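Local coordinates for protein catalase (Bacillus pumilus, PDB 4QOL) that breaks down hydrogen peroxide to water and oxygen at a buried haem and also shows peroxidase-like reactivity toward phenolic substrates, at residues L9-G14 with D35-I40; S96-P101 with L108-G113; N130-F135 with L178-S183. One frame throughout, in Å; residues are numbered along the deposited sequence.

In the fold
Along the chain the three contacts follow one another in series, each closing before the next opens. Interaction 1 belongs to the N-terminal arm and the start of helix 37-46; its centre lies about 40 Å from the centre of the chain and 41 and 52 Å from the centres of interactions 2 and 3, among residues of other subunits. Interactions 2 and 3, with centres about 12 Å apart, both adjoin the haem pocket. Interaction 2 joins the ends of strands 88-96 and 113-120, and interaction 3 sets the loop after strand 123-130 against helix 175-181. Probable hydrogen bonds from Asn131 N to Arg112 O and from Arg109 NH1 to Leu181 O join these two beside the haem.

Interaction 1 (L9-G14 with D35-I40); sequences LTTNQG and DDYHLI
Tyr37 and Gln13 meet through the phenol: Gln13 NE2 donates to Tyr37 OH over 3.3 Å, the N-H pointing at the oxygen at 158°. The hydroxyl lies close to the amide plane of Gln13, whereas the amide and the phenol ring are themselves inclined by 54°. Gln13 CG, anti to its carbonyl carbon, lies 3.6 Å from Tyr37 OH, and the bend at chi2 (-76°) then turns the amide so that NE2 meets the same oxygen, the two side chains crossing at about a right angle. Thr11 meets the ring farther back, its CB at the edge and near the ring plane, 4.0 Å from Tyr37 CE2. His38 makes a looser contact, with Leu9 CD2 4.5 Å from its NE2. Tyr37 reaches the N-terminal arm, which runs between subunits of the tetramer, because its CG stands anti to the backbone N as the first residue of helix 37-46. Asp36 is the N-cap of this helix, its OD1 taking the N-H of Leu39 at 3.1 Å, while 9-14 ends in a type I beta turn from Thr11 to Gly14. Thr11 OG1, held in the crowded position between N and the carbonyl carbon, accepts from Gln13 N at 3.2 Å to make an ST turn, and Thr11 O takes both Gly14 N and Thr10 OG1. Glu41 draws the helix and arm together further, its carboxylate bonding Tyr37 OH and Asn12 N, while Asn20 OD1 pairs with His38 NE2. Beyond this shell, Asn366 and Gln368 of the second subunit bond the amide of Asn12, and Arg413 of the third subunit forms a salt bridge with Asp36.

Interaction 2 (S96-P101 with L108-G113); sequences STVIHP and LRDPRG
Asp110 turns its carboxylate into the bend of 96-101, where OD2 accepts from two successive backbone amides, Val98 N at 3.0 Å and Ile99 N at 2.9 Å. Both donors stand above the carboxylate plane. A water extends the grip, donating to OD2 and accepting from His100 N. Asp110 takes an unusual chi1 of -120°, away from the staggered positions, with its OD1 beside Ile99 CG1. Val98 has CG1 anti to the backbone N (chi1 180°); its CG2 lies 3.2 Å from Pro111 O, a buried oxygen without a hydrogen-bond partner in the model, and also packs on the proline CD. Arg112 also departs from a staggered chi1 and bends at chi2 (53°), so that its guanidinium curls back along its own segment: NH1 and NH2 grip Leu108 O end-on, each at 2.9 Å, and NH1 holds Asp110 O as well. Thr97 CG2 lies over one guanidinium face, 3.8 Å from Arg112 NE. Leu108 CD1 packs against the His100 imidazole, the side chains crossing at about a right angle. Ser96 and Gly113 form an antiparallel hydrogen-bonded pair, while Ser96 OG bonds His57 ND1. This pair joins the end of strand 88-96 to the start of strand 113-120, beside the haem, with Pro111 packed on helix 175-181 and Leu108 on helix 229-236.

Interaction 3 (N130-F135 with L178-S183); sequences NNLPIF and LTWLFS. With HEM (protoporphyrin IX containing Fe), chain E.
The irregular loop 130-135 passes the last turn of helix 175-181, their backbones closest at Leu132 and Trp180 with CA atoms 7.3 Å apart, and no hydrogen bond joins them. Trp180 carries the contact. With CG anti to its carbonyl carbon (chi1 -72°), its indole is directed at the loop and offers a face to the Pro133 ring. Pro133 CD stands 3.7 Å from the centroid of the six-membered ring and only 14° off its normal, a CH-pi contact, while CG reaches within 3.6 Å of Trp180 CH2. The two side chains meet tip to tip. Ile134 crosses the indole at about a right angle on the pyrrole side, CD1 lying 3.8 Å from Trp180 CD1; its CG1, in the crowded position between N and the carbonyl carbon, is placed over the indole face. Leu132 slides past the indole in the opposite direction, with CD2 4.1 Å from Trp180 CE3, and its other branch, CD1, comes 4.2 Å from Leu181 CD1. The end of the helix is tied down by Ser183, whose OG donates to Trp180 O at 2.7 Å within the carbonyl plane. Lys428 adds a cation-pi interaction to the indole, and Asn131 OD1 accepts from Arg112 N, tying the loop to the one that leads into strand 113-120. At the two ends of 130-135, Asn130 and Phe135 turn to the haem instead: the haem methyl CMC lies over one face of the Phe135 ring, 3.5 Å from Phe135 CD1, and Asn130 packs against the CAC vinyl group. Both residues line the haem pocket, where strand 123-130 of the antiparallel beta-barrel of the catalase fold ends, and helix 175-181 packs on the loop that carries them.

Interaction 1 (L9-G14 with D35-I40)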
loop_
_atom_site.group_PDB
_atom_site.type_symbol
_atom_site.label_atom_id
_atom_site.label_comp_id
_atom_site.label_asym_id
_atom_site.label_seq_id
_atom_site.Cartn_x
_atom_site.Cartn_y
_atom_site.Cartn_z
ATOM N N LEU A 9 -30.700 2.658 -1.651
ATOM C CA LEU A 9 -29.298 3.073 -1.542
ATOM C C LEU A 9 -28.880 2.916 -0.095
ATOM O O LEU A 9 -29.588 3.324 0.757
ATOM C CB LEU A 9 -29.162 4.514 -2.050
ATOM C CG LEU A 9 -27.727 4.956 -2.248
ATOM C CD1 LEU A 9 -27.244 4.521 -3.612
ATOM C CD2 LEU A 9 -27.623 6.476 -2.124
ATOM N N THR A 10 -27.748 2.259 0.162
ATOM C CA THR A 10 -27.281 2.031 1.523
ATOM C C THR A 10 -25.840 2.532 1.679
ATOM O O THR A 10 -25.107 2.682 0.723
ATOM C CB THR A 10 -27.323 0.546 1.877
ATOM O OG1 THR A 10 -26.276 -0.152 1.185
ATOM C CG2 THR A 10 -28.642 -0.064 1.568
ATOM N N THR A 11 -25.428 2.668 2.916
ATOM C CA THR A 11 -23.995 2.734 3.215
ATOM C C THR A 11 -23.380 1.324 3.079
ATOM O O THR A 11 -24.103 0.317 2.937
ATOM C CB THR A 11 -23.772 3.203 4.655
ATOM O OG1 THR A 11 -24.214 2.225 5.615
ATOM C CG2 THR A 11 -24.448 4.574 4.937
ATOM N N ASN A 12 -22.058 1.212 3.227
ATOM C CA ASN A 12 -21.391 -0.079 3.289
ATOM C C ASN A 12 -21.681 -0.914 4.523
ATOM O O ASN A 12 -21.364 -2.110 4.524
ATOM C CB ASN A 12 -19.888 0.068 3.055
ATOM C CG ASN A 12 -19.564 0.639 1.705
ATOM O OD1 ASN A 12 -20.286 0.432 0.718
ATOM N ND2 ASN A 12 -18.461 1.395 1.628
ATOM N N GLN A 13 -22.263 -0.268 5.551
ATOM C CA GLN A 13 -22.735 -0.943 6.741
ATOM C C GLN A 13 -24.123 -1.531 6.514
ATOM O O GLN A 13 -24.665 -2.187 7.410
ATOM C CB GLN A 13 -22.780 -0.007 7.922
ATOM C CG GLN A 13 -21.470 0.724 8.272
ATOM C CD GLN A 13 -20.472 -0.166 8.955
ATOM O OE1 GLN A 13 -20.771 -1.309 9.364
ATOM N NE2 GLN A 13 -19.233 0.308 9.021
ATOM N N GLY A 14 -24.712 -1.298 5.353
ATOM C CA GLY A 14 -26.099 -1.777 5.098
ATOM C C GLY A 14 -27.225 -0.925 5.651
ATOM O O GLY A 14 -28.352 -1.370 5.706
ATOM N N ASP A 35 -19.813 14.637 11.686
ATOM C CA ASP A 35 -20.773 13.506 11.861
ATOM C C ASP A 35 -21.731 13.427 10.631
ATOM O O ASP A 35 -22.949 13.678 10.702
ATOM C CB ASP A 35 -21.560 13.615 13.162
ATOM C CG ASP A 35 -22.539 12.493 13.361
ATOM O OD1 ASP A 35 -22.370 11.423 12.743
ATOM O OD2 ASP A 35 -23.493 12.647 14.158
ATOM N N ASP A 36 -21.164 12.981 9.520
ATOM C CA ASP A 36 -21.909 12.680 8.295
ATOM C C ASP A 36 -21.240 11.457 7.723
ATOM O O ASP A 36 -20.377 11.558 6.829
ATOM C CB ASP A 36 -21.825 13.855 7.305
ATOM C CG ASP A 36 -22.743 13.672 6.083
ATOM O OD1 ASP A 36 -23.197 12.539 5.843
ATOM O OD2 ASP A 36 -23.061 14.700 5.441
ATOM N N TYR A 37 -21.559 10.307 8.284
ATOM C CA TYR A 37 -20.858 9.098 7.906
ATOM C C TYR A 37 -21.028 8.799 6.408
ATOM O O TYR A 37 -20.095 8.341 5.751
ATOM C CB TYR A 37 -21.382 7.898 8.724
ATOM C CG TYR A 37 -20.746 6.575 8.303
ATOM C CD1 TYR A 37 -19.499 6.205 8.816
ATOM C CD2 TYR A 37 -21.368 5.698 7.373
ATOM C CE1 TYR A 37 -18.914 5.000 8.465
ATOM C CE2 TYR A 37 -20.756 4.516 7.002
ATOM C CZ TYR A 37 -19.532 4.152 7.559
ATOM O OH TYR A 37 -18.904 2.999 7.155
ATOM N N HIS A 38 -22.240 8.984 5.889
ATOM C CA HIS A 38 -22.464 8.733 4.481
ATOM C C HIS A 38 -21.555 9.573 3.577
ATOM O O HIS A 38 -20.960 9.055 2.626
ATOM C CB HIS A 38 -23.941 8.970 4.106
ATOM C CG HIS A 38 -24.254 8.800 2.632
ATOM N ND1 HIS A 38 -23.800 7.741 1.875
ATOM C CD2 HIS A 38 -25.033 9.517 1.800
ATOM C CE1 HIS A 38 -24.271 7.827 0.641
ATOM N NE2 HIS A 38 -24.967 8.926 0.550
ATOM N N LEU A 39 -21.461 10.858 3.846
ATOM C CA LEU A 39 -20.597 11.761 3.067
ATOM C C LEU A 39 -19.140 11.254 3.123
ATOM O O LEU A 39 -18.486 11.098 2.083
ATOM C CB LEU A 39 -20.620 13.216 3.568
ATOM C CG LEU A 39 -19.676 14.241 2.945
ATOM C CD1 LEU A 39 -20.104 14.542 1.494
ATOM C CD2 LEU A 39 -19.598 15.592 3.703
ATOM N N ILE A 40 -18.656 11.008 4.339
ATOM C CA ILE A 40 -17.264 10.694 4.494
ATOM C C ILE A 40 -16.991 9.303 3.881
ATOM O O ILE A 40 -15.972 9.099 3.166
ATOM C CB ILE A 40 -16.802 10.788 5.950
ATOM C CG1 ILE A 40 -16.966 12.194 6.496
ATOM C CG2 ILE A 40 -15.358 10.336 6.082
ATOM C CD1 ILE A 40 -16.252 13.238 5.680
#

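Interaction 2 (S96-P101 with L108-G113)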
loop_
_atom_site.group_PDB
_atom_site.type_symbol
_atom_site.label_atom_id
_atom_site.label_comp_id
_atom_site.label_asym_id
_atom_site.label_seq_id
_atom_site.Cartn_x
_atom_site.Cartn_y
_atom_site.Cartn_z
ATOM N N SER A 96 -3.521 -4.819 -25.937
ATOM C CA SER A 96 -3.001 -3.591 -25.406
ATOM C C SER A 96 -2.031 -2.934 -26.394
ATOM O O SER A 96 -1.496 -3.590 -27.300
ATOM C CB SER A 96 -2.275 -3.873 -24.074
ATOM O OG SER A 96 -1.332 -4.904 -24.230
ATOM N N THR A 97 -1.761 -1.636 -26.191
ATOM C CA THR A 97 -0.514 -1.031 -26.649
ATOM C C THR A 97 0.562 -1.236 -25.636
ATOM O O THR A 97 0.397 -2.070 -24.725
ATOM C CB THR A 97 -0.732 0.498 -26.964
ATOM O OG1 THR A 97 -1.085 1.194 -25.791
ATOM C CG2 THR A 97 -1.869 0.701 -28.054
ATOM N N VAL A 98 1.689 -0.550 -25.727
ATOM C CA VAL A 98 2.821 -0.800 -24.850
ATOM C C VAL A 98 3.276 0.364 -23.985
ATOM O O VAL A 98 3.344 0.229 -22.761
ATOM C CB VAL A 98 4.059 -1.359 -25.606
ATOM C CG1 VAL A 98 5.217 -1.590 -24.599
ATOM C CG2 VAL A 98 3.674 -2.608 -26.346
ATOM N N ILE A 99 3.610 1.495 -24.591
ATOM C CA ILE A 99 4.443 2.486 -23.943
ATOM C C ILE A 99 3.622 3.533 -23.177
ATOM O O ILE A 99 3.969 3.881 -22.072
ATOM C CB ILE A 99 5.394 3.134 -24.939
ATOM C CG1 ILE A 99 6.476 2.106 -25.321
ATOM C CG2 ILE A 99 6.024 4.433 -24.409
ATOM C CD1 ILE A 99 7.415 1.617 -24.198
ATOM N N HIS A 100 2.573 4.036 -23.767
ATOM C CA HIS A 100 1.964 5.247 -23.183
ATOM C C HIS A 100 0.925 4.835 -22.123
ATOM O O HIS A 100 0.571 3.670 -22.015
ATOM C CB HIS A 100 1.395 6.191 -24.230
ATOM C CG HIS A 100 2.445 6.891 -25.033
ATOM N ND1 HIS A 100 2.982 8.110 -24.687
ATOM C CD2 HIS A 100 3.148 6.455 -26.104
ATOM C CE1 HIS A 100 3.882 8.456 -25.591
ATOM N NE2 HIS A 100 4.019 7.469 -26.448
ATOM N N PRO A 101 0.485 5.778 -21.246
ATOM C CA PRO A 101 -0.369 5.423 -20.113
ATOM C C PRO A 101 -1.794 5.031 -20.488
ATOM O O PRO A 101 -2.177 5.042 -21.668
ATOM C CB PRO A 101 -0.378 6.717 -19.243
ATOM C CG PRO A 101 0.857 7.432 -19.616
ATOM C CD PRO A 101 1.046 7.141 -21.065
ATOM N N LEU A 108 -1.166 4.995 -31.932
ATOM C CA LEU A 108 0.263 5.137 -31.882
ATOM C C LEU A 108 1.007 3.914 -32.394
ATOM O O LEU A 108 0.483 2.822 -32.348
ATOM C CB LEU A 108 0.694 5.416 -30.455
ATOM C CG LEU A 108 -0.039 6.522 -29.688
ATOM C CD1 LEU A 108 0.522 6.760 -28.287
ATOM C CD2 LEU A 108 0.022 7.852 -30.474
ATOM N N ARG A 109 2.254 4.127 -32.823
ATOM C CA ARG A 109 3.105 3.036 -33.247
ATOM C C ARG A 109 3.557 2.285 -32.012
ATOM O O ARG A 109 3.994 2.924 -31.039
ATOM C CB ARG A 109 4.299 3.587 -34.038
ATOM C CG ARG A 109 5.215 2.487 -34.564
ATOM C CD ARG A 109 6.293 2.985 -35.527
ATOM N NE ARG A 109 5.732 3.797 -36.614
ATOM C CZ ARG A 109 5.070 3.321 -37.650
ATOM N NH1 ARG A 109 4.993 1.997 -37.904
ATOM N NH2 ARG A 109 4.506 4.158 -38.450
ATOM N N ASP A 110 3.466 0.972 -32.028
ATOM C CA ASP A 110 3.850 0.152 -30.836
ATOM C C ASP A 110 3.614 -1.289 -31.235
ATOM O O ASP A 110 2.661 -1.562 -31.956
ATOM C CB ASP A 110 2.929 0.470 -29.623
ATOM C CG ASP A 110 3.661 1.015 -28.373
ATOM O OD1 ASP A 110 4.912 1.133 -28.321
ATOM O OD2 ASP A 110 2.916 1.531 -27.436
ATOM N N PRO A 111 4.377 -2.228 -30.654
ATOM C CA PRO A 111 3.794 -3.606 -30.567
ATOM C C PRO A 111 2.431 -3.554 -29.888
ATOM O O PRO A 111 2.113 -2.578 -29.183
ATOM C CB PRO A 111 4.790 -4.349 -29.727
ATOM C CG PRO A 111 6.006 -3.497 -29.700
ATOM C CD PRO A 111 5.517 -2.105 -29.748
ATOM N N ARG A 112 1.600 -4.524 -30.185
ATOM C CA ARG A 112 0.420 -4.748 -29.418
ATOM C C ARG A 112 0.519 -6.002 -28.579
ATOM O O ARG A 112 0.925 -7.059 -29.076
ATOM C CB ARG A 112 -0.776 -4.899 -30.357
ATOM C CG ARG A 112 -1.571 -3.601 -30.635
ATOM C CD ARG A 112 -0.737 -2.442 -31.118
ATOM N NE ARG A 112 -1.547 -1.209 -31.375
ATOM C CZ ARG A 112 -0.986 -0.072 -31.731
ATOM N NH1 ARG A 112 0.312 0.001 -31.888
ATOM N NH2 ARG A 112 -1.712 1.014 -31.904
ATOM N N GLY A 113 0.055 -5.895 -27.336
ATOM C CA GLY A 113 -0.061 -7.094 -26.497
ATOM C C GLY A 113 -1.216 -7.959 -26.889
ATOM O O GLY A 113 -2.258 -7.474 -27.325
HETATM O O HOH W 1 1.608 3.671 -26.505
#

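Interaction 3 (N130-F135 with L178-S183)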
loop_
_atom_site.group_PDB
_atom_site.type_symbol
_atom_site.label_atom_id
_atom_site.label_comp_id
_atom_site.label_asym_id
_atom_site.label_seq_id
_atom_site.Cartn_x
_atom_site.Cartn_y
_atom_site.Cartn_z
ATOM N N ASN A 130 2.654 -10.979 -27.989
ATOM C CA ASN A 130 2.478 -9.720 -28.701
ATOM C C ASN A 130 2.067 -10.018 -30.125
ATOM O O ASN A 130 2.219 -11.170 -30.571
ATOM C CB ASN A 130 3.807 -8.908 -28.755
ATOM C CG ASN A 130 4.046 -8.003 -27.571
ATOM O OD1 ASN A 130 3.158 -7.668 -26.778
ATOM N ND2 ASN A 130 5.293 -7.504 -27.502
ATOM N N ASN A 131 1.637 -9.050 -30.875
ATOM C CA ASN A 131 1.407 -9.264 -32.341
ATOM C C ASN A 131 2.677 -9.585 -33.089
ATOM O O ASN A 131 2.752 -10.612 -33.782
ATOM C CB ASN A 131 0.648 -8.086 -33.004
ATOM C CG ASN A 131 1.436 -6.785 -33.038
ATOM O OD1 ASN A 131 2.190 -6.488 -32.122
ATOM N ND2 ASN A 131 1.208 -5.977 -34.090
ATOM N N LEU A 132 3.706 -8.739 -32.954
ATOM C CA LEU A 132 4.938 -9.002 -33.643
ATOM C C LEU A 132 5.664 -10.242 -33.027
ATOM O O LEU A 132 5.645 -10.440 -31.823
ATOM C CB LEU A 132 5.861 -7.778 -33.612
ATOM C CG LEU A 132 5.186 -6.493 -34.042
ATOM C CD1 LEU A 132 6.153 -5.335 -33.919
ATOM C CD2 LEU A 132 4.679 -6.569 -35.486
ATOM N N PRO A 133 6.389 -10.983 -33.847
ATOM C CA PRO A 133 6.883 -12.299 -33.371
ATOM C C PRO A 133 8.287 -12.348 -32.778
ATOM O O PRO A 133 8.752 -13.499 -32.354
ATOM C CB PRO A 133 6.856 -13.172 -34.640
ATOM C CG PRO A 133 7.165 -12.198 -35.706
ATOM C CD PRO A 133 6.408 -10.932 -35.307
ATOM N N ILE A 134 8.937 -11.204 -32.700
ATOM C CA ILE A 134 10.262 -11.045 -32.110
ATOM C C ILE A 134 10.283 -9.898 -31.146
ATOM O O ILE A 134 9.283 -9.233 -30.938
ATOM C CB ILE A 134 11.336 -10.837 -33.172
ATOM C CG1 ILE A 134 10.952 -9.688 -34.084
ATOM C CG2 ILE A 134 11.490 -12.076 -34.023
ATOM C CD1 ILE A 134 12.069 -9.258 -34.930
ATOM N N PHE A 135 11.428 -9.654 -30.523
ATOM C CA PHE A 135 11.570 -8.545 -29.625
ATOM C C PHE A 135 12.827 -7.723 -29.898
ATOM O O PHE A 135 13.704 -8.136 -30.645
ATOM C CB PHE A 135 11.553 -9.030 -28.152
ATOM C CG PHE A 135 10.920 -8.090 -27.229
ATOM C CD1 PHE A 135 9.602 -7.758 -27.378
ATOM C CD2 PHE A 135 11.628 -7.514 -26.185
ATOM C CE1 PHE A 135 8.985 -6.828 -26.561
ATOM C CE2 PHE A 135 11.030 -6.614 -25.321
ATOM C CZ PHE A 135 9.691 -6.313 -25.467
ATOM N N LEU A 178 12.982 -3.644 -35.208
ATOM C CA LEU A 178 12.681 -2.304 -35.732
ATOM C C LEU A 178 12.250 -2.381 -37.201
ATOM O O LEU A 178 11.442 -1.600 -37.725
ATOM C CB LEU A 178 13.872 -1.419 -35.586
ATOM C CG LEU A 178 14.259 -1.155 -34.132
ATOM C CD1 LEU A 178 15.579 -0.400 -34.058
ATOM C CD2 LEU A 178 13.182 -0.316 -33.468
ATOM N N THR A 179 12.757 -3.388 -37.903
ATOM C CA THR A 179 12.346 -3.639 -39.285
ATOM C C THR A 179 10.884 -4.114 -39.445
ATOM O O THR A 179 10.259 -3.860 -40.495
ATOM C CB THR A 179 13.324 -4.637 -39.951
ATOM O OG1 THR A 179 14.657 -4.095 -39.846
ATOM C CG2 THR A 179 12.978 -4.918 -41.389
ATOM N N TRP A 180 10.323 -4.747 -38.396
ATOM C CA TRP A 180 8.897 -4.996 -38.323
ATOM C C TRP A 180 8.080 -3.819 -37.796
ATOM O O TRP A 180 7.068 -3.485 -38.362
ATOM C CB TRP A 180 8.612 -6.220 -37.381
ATOM C CG TRP A 180 8.961 -7.526 -37.862
ATOM C CD1 TRP A 180 10.222 -8.065 -37.994
ATOM C CD2 TRP A 180 8.053 -8.580 -38.216
ATOM N NE1 TRP A 180 10.131 -9.326 -38.369
ATOM C CE2 TRP A 180 8.824 -9.679 -38.557
ATOM C CE3 TRP A 180 6.676 -8.672 -38.332
ATOM C CZ2 TRP A 180 8.271 -10.909 -38.967
ATOM C CZ3 TRP A 180 6.131 -9.903 -38.754
ATOM C CH2 TRP A 180 6.918 -10.974 -39.054
ATOM N N LEU A 181 8.545 -3.234 -36.694
ATOM C CA LEU A 181 7.837 -2.142 -36.011
ATOM C C LEU A 181 7.658 -0.914 -36.900
ATOM O O LEU A 181 6.649 -0.201 -36.754
ATOM C CB LEU A 181 8.599 -1.734 -34.771
ATOM C CG LEU A 181 7.890 -0.726 -33.865
ATOM C CD1 LEU A 181 6.520 -1.196 -33.395
ATOM C CD2 LEU A 181 8.791 -0.395 -32.650
ATOM N N PHE A 182 8.611 -0.649 -37.828
ATOM C CA PHE A 182 8.439 0.548 -38.668
ATOM C C PHE A 182 7.876 0.207 -40.042
ATOM O O PHE A 182 7.723 1.093 -40.864
ATOM C CB PHE A 182 9.731 1.363 -38.714
ATOM C CG PHE A 182 9.961 2.139 -37.493
ATOM C CD1 PHE A 182 9.432 3.405 -37.370
ATOM C CD2 PHE A 182 10.626 1.604 -36.414
ATOM C CE1 PHE A 182 9.587 4.128 -36.211
ATOM C CE2 PHE A 182 10.812 2.358 -35.246
ATOM C CZ PHE A 182 10.326 3.625 -35.162
ATOM N N SER A 183 7.503 -1.062 -40.263
ATOM C CA SER A 183 6.468 -1.372 -41.315
ATOM C C SER A 183 5.143 -0.840 -40.869
ATOM O O SER A 183 5.010 -0.338 -39.731
ATOM C CB SER A 183 6.342 -2.862 -41.610
ATOM O OG SER A 183 5.598 -3.565 -40.617
HETATM C CHA HEM E . 2.811 -6.506 -19.396
HETATM C CHB HEM E . 7.422 -6.968 -17.962
HETATM C CHC HEM E . 8.578 -8.649 -22.505
HETATM C CHD HEM E . 3.842 -8.802 -23.520
HETATM C C1A HEM E . 3.970 -6.454 -18.638
HETATM C C2A HEM E . 4.069 -5.948 -17.302
HETATM C C3A HEM E . 5.363 -6.082 -16.903
HETATM C C4A HEM E . 6.059 -6.670 -17.975
HETATM C CMA HEM E . 6.041 -5.807 -15.592
HETATM C CAA HEM E . 2.914 -5.424 -16.510
HETATM C CBA HEM E . 2.052 -6.655 -16.160
HETATM C CGA HEM E . 0.960 -6.321 -15.214
HETATM O O1A HEM E . 0.050 -7.160 -15.053
HETATM O O2A HEM E . 0.996 -5.283 -14.514
HETATM C C1B HEM E . 8.096 -7.448 -19.120
HETATM C C2B HEM E . 9.505 -7.693 -19.127
HETATM C C3B HEM E . 9.850 -8.139 -20.376
HETATM C C4B HEM E . 8.608 -8.230 -21.158
HETATM C CMB HEM E . 10.415 -7.488 -17.942
HETATM C CAB HEM E . 11.154 -8.560 -20.890
HETATM C CBB HEM E . 12.143 -8.812 -20.028
HETATM C C1C HEM E . 7.370 -8.843 -23.175
HETATM C C2C HEM E . 7.243 -9.609 -24.311
HETATM C C3C HEM E . 5.916 -9.629 -24.609
HETATM C C4C HEM E . 5.201 -8.937 -23.603
HETATM C CMC HEM E . 8.408 -10.186 -25.087
HETATM C CAC HEM E . 5.310 -10.394 -25.646
HETATM C CBC HEM E . 5.939 -11.488 -26.042
HETATM C C1D HEM E . 3.215 -8.168 -22.436
HETATM C C2D HEM E . 1.767 -7.959 -22.413
HETATM C C3D HEM E . 1.458 -7.297 -21.294
HETATM C C4D HEM E . 2.738 -7.114 -20.617
HETATM C CMD HEM E . 0.860 -8.418 -23.516
HETATM C CAD HEM E . 0.095 -6.868 -20.813
HETATM C CBD HEM E . -0.543 -8.115 -20.159
HETATM C CGD HEM E . -1.904 -7.649 -19.731
HETATM O O1D HEM E . -2.784 -7.643 -20.584
HETATM O O2D HEM E . -2.139 -7.280 -18.549
HETATM N NA HEM E . 5.217 -6.936 -19.047
HETATM N NB HEM E . 7.639 -7.786 -20.340
HETATM N NC HEM E . 6.123 -8.497 -22.703
HETATM N ND HEM E . 3.772 -7.653 -21.345
HETATM FE FE HEM E . 5.630 -7.718 -20.869
#